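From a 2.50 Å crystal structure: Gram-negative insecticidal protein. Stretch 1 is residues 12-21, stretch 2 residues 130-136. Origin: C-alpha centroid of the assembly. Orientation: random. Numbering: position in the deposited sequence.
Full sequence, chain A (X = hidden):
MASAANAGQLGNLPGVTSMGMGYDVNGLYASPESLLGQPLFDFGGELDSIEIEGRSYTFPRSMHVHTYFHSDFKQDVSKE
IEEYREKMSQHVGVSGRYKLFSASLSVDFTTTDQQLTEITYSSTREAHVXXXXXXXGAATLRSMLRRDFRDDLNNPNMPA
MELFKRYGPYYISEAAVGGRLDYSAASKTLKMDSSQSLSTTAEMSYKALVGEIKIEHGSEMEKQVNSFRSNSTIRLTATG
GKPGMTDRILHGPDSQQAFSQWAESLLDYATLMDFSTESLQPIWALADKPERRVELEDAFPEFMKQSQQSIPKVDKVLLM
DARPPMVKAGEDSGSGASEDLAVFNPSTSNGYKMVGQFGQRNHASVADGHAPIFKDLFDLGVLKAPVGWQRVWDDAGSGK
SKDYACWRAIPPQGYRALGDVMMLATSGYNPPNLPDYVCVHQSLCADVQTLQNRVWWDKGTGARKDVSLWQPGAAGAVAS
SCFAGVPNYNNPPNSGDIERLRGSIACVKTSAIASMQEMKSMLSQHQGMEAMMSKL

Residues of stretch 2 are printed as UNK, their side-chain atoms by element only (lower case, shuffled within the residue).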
# COMPACT_ATOMS: atom_id res chain seq x y z
N ASN A 12 14.29 10.49 -13.81
CA ASN A 12 14.00 9.30 -13.03
C ASN A 12 14.48 7.99 -13.69
O ASN A 12 14.15 6.91 -13.21
CB ASN A 12 12.48 9.21 -12.77
CG ASN A 12 11.71 8.92 -14.05
OD1 ASN A 12 12.18 9.21 -15.13
ND2 ASN A 12 10.54 8.42 -13.91
N LEU A 13 15.24 8.08 -14.79
CA LEU A 13 15.71 6.88 -15.46
C LEU A 13 16.78 6.26 -14.57
O LEU A 13 17.74 6.92 -14.25
CB LEU A 13 16.36 7.20 -16.81
CG LEU A 13 16.90 6.00 -17.61
CD1 LEU A 13 15.76 5.17 -18.25
CD2 LEU A 13 17.92 6.51 -18.63
N PRO A 14 16.58 5.00 -14.16
CA PRO A 14 17.61 4.37 -13.34
C PRO A 14 18.98 4.34 -14.04
O PRO A 14 19.08 4.11 -15.26
CB PRO A 14 17.05 2.97 -13.13
CG PRO A 14 15.59 3.11 -13.19
CD PRO A 14 15.35 4.16 -14.25
N GLY A 15 20.01 4.62 -13.26
CA GLY A 15 21.36 4.75 -13.76
C GLY A 15 21.83 6.18 -13.89
O GLY A 15 23.04 6.45 -13.79
N VAL A 16 20.91 7.11 -14.11
CA VAL A 16 21.30 8.48 -14.40
C VAL A 16 22.20 9.07 -13.33
O VAL A 16 23.10 9.83 -13.67
CB VAL A 16 20.08 9.39 -14.61
CG1 VAL A 16 20.51 10.85 -14.70
CG2 VAL A 16 19.39 9.07 -15.93
N THR A 17 21.98 8.72 -12.07
CA THR A 17 22.74 9.29 -10.95
C THR A 17 24.15 8.76 -10.93
O THR A 17 24.99 9.34 -10.25
CB THR A 17 22.14 8.96 -9.58
OG1 THR A 17 22.07 7.53 -9.42
CG2 THR A 17 20.73 9.56 -9.44
N SER A 18 24.40 7.66 -11.62
CA SER A 18 25.76 7.12 -11.72
C SER A 18 26.60 7.78 -12.79
O SER A 18 27.81 7.68 -12.75
CB SER A 18 25.71 5.63 -11.99
OG SER A 18 25.00 5.00 -10.95
N MET A 19 25.96 8.44 -13.75
CA MET A 19 26.67 8.95 -14.90
C MET A 19 27.50 10.18 -14.55
O MET A 19 27.08 11.06 -13.78
CB MET A 19 25.70 9.26 -16.03
CG MET A 19 24.93 8.05 -16.51
SD MET A 19 25.91 6.55 -16.81
CE MET A 19 26.81 7.06 -18.29
N GLY A 20 28.73 10.20 -15.04
CA GLY A 20 29.60 11.31 -14.80
C GLY A 20 30.12 11.40 -13.39
O GLY A 20 30.60 12.45 -12.97
N MET A 21 30.02 10.32 -12.64
CA MET A 21 30.53 10.27 -11.28
C MET A 21 31.94 9.77 -11.39
O MET A 21 32.23 8.90 -12.22
CB MET A 21 29.79 9.26 -10.42
CG MET A 21 28.42 9.63 -9.89
SD MET A 21 28.31 11.22 -9.03
CE MET A 21 27.58 12.12 -10.39
N UNK A 130 19.36 -3.70 -19.28
CA UNK A 130 18.14 -3.09 -19.76
C UNK A 130 18.49 -1.97 -20.75
O UNK A 130 17.92 -1.90 -21.83
c UNK A 130 17.02 -3.62 -17.51
c UNK A 130 17.31 -2.56 -18.58
c UNK A 130 16.13 -4.75 -18.01
c UNK A 130 16.40 -2.97 -16.30
N UNK A 131 19.41 -1.09 -20.38
CA UNK A 131 19.89 -0.06 -21.27
C UNK A 131 21.29 0.37 -20.94
O UNK A 131 21.82 0.03 -19.88
c UNK A 131 17.62 2.07 -17.91
c UNK A 131 16.41 0.53 -19.31
c UNK A 131 15.47 0.44 -18.32
c UNK A 131 17.54 1.31 -19.09
c UNK A 131 19.42 2.50 -19.17
c UNK A 131 16.68 1.97 -16.89
c UNK A 131 18.97 1.17 -21.24
c UNK A 131 18.67 1.64 -19.89
n UNK A 131 18.80 2.77 -17.95
c UNK A 131 15.60 1.15 -17.12
N UNK A 132 21.90 1.09 -21.88
CA UNK A 132 23.17 1.75 -21.68
C UNK A 132 22.87 3.23 -21.60
O UNK A 132 21.96 3.73 -22.27
c UNK A 132 23.91 -2.08 -24.35
c UNK A 132 25.38 -0.71 -22.43
c UNK A 132 25.64 -2.06 -22.67
c UNK A 132 23.66 -0.72 -24.10
c UNK A 132 24.13 1.45 -22.83
c UNK A 132 24.38 -0.02 -23.12
c UNK A 132 24.91 -2.75 -23.63
o UNK A 132 25.20 -4.12 -23.84
N UNK A 133 23.60 3.93 -20.75
CA UNK A 133 23.59 5.38 -20.74
C UNK A 133 25.01 5.76 -21.10
O UNK A 133 25.96 5.11 -20.64
c UNK A 133 22.02 5.26 -18.77
c UNK A 133 21.64 5.72 -17.39
c UNK A 133 22.91 7.48 -19.58
c UNK A 133 23.21 6.01 -19.39
N UNK A 134 25.16 6.78 -21.93
CA UNK A 134 26.49 7.25 -22.32
C UNK A 134 26.52 8.76 -22.35
O UNK A 134 25.51 9.41 -22.59
c UNK A 134 26.88 6.68 -23.67
o UNK A 134 25.93 7.04 -24.66
N UNK A 135 27.69 9.29 -22.02
CA UNK A 135 27.94 10.72 -22.00
C UNK A 135 28.64 11.17 -23.28
O UNK A 135 29.15 10.34 -24.05
c UNK A 135 26.95 11.37 -19.21
c UNK A 135 28.30 10.72 -19.44
c UNK A 135 29.27 11.19 -18.38
c UNK A 135 28.86 11.05 -20.82
N UNK A 136 28.69 12.50 -23.50
CA UNK A 136 29.56 13.05 -24.51
C UNK A 136 31.04 12.74 -24.26
O UNK A 136 31.45 12.32 -23.16
c UNK A 136 29.33 14.56 -24.36
c UNK A 136 27.95 13.57 -22.81
c UNK A 136 27.98 14.69 -23.82

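Position 130 carries four side-chain carbons, forked at the second, with no heteroatom, and none of them touches stretch 1. This is Leu130. The chain turns a corner here, and although CA-to-CB points toward stretch 1, the side chain makes no contact with it; a wholly apolar side chain suits this buried place.

Position 131 has one carbon followed by fused five- and six-membered rings holding eight carbons and one nitrogen. The ring nitrogen lies 3.0 Å from Pro14 O, and a carbon of the six-membered ring lies 3.6 Å from Leu13 CD1. The fused rings belong to tryptophan alone, so this is Trp131. The contact to Pro14 O is a hydrogen bond donated by Trp131 NE1 (angle at the hydrogen 150°), and the acceptor lies at the ring edge, near its plane, where the N-H points. Trp131 CZ2, the carbon near Leu13, is also 3.7 Å from Pro14 CD. Indole suits a site that offers both a carbonyl and hydrocarbon.

At position 132, one carbon leads to a six-carbon ring bearing one oxygen, without contact to stretch 1: Tyr132. Its CA-to-CB bond points away, as expected for alternation along a strand, and tyrosine can keep a polar hydroxyl on this partly exposed side.

Position 133 has four carbons, forked at the first, with one arm two carbons long whose end lies 3.5 Å from Gly15 C. This is Ile133, directed toward stretch 1. Ile133 CD1 also lies 3.6 Å from Val16 N and 4.0 Å from Leu13 CD2. Ile133 CG2 adds a contact 3.7 Å from Met19 CG, so the branched side chain fills the space beside the strand.

Position 134 shows one carbon and one oxygen, hence Ser134. Its CB points away, and a small polar side chain fits this partly exposed side of the strand.

Position 135 has four carbons forked at the second, one fork carbon lying 3.5 Å from Gly20 N and the other 4.0 Å from Met19 CB: Leu135. The first is Leu135 CD1, the second Leu135 CD2; a branched apolar end suits this packing.

At position 136, three carbons close a ring onto the backbone nitrogen, beyond reach of stretch 1. This is Pro136, whose ring restricts phi (-61°) after the strand.

The contact sets alternate residues, Trp131 and Ile133 in the strand and Leu135 just after it, against a loop containing two type II turns, Leu13 to Val16 and Ser18 to Met21. Gly15 has phi of 103°, and an ideal CB of Gly15 would lie only 2.8 Å from Ile133 CD1, a clash; glycine therefore suits both the turn and the packing. The sole hydrogen bond between the stretches, from Trp131, anchors an otherwise largely apolar interface burying 420 Å².

Stretch 2 (130-136) LWYISLP
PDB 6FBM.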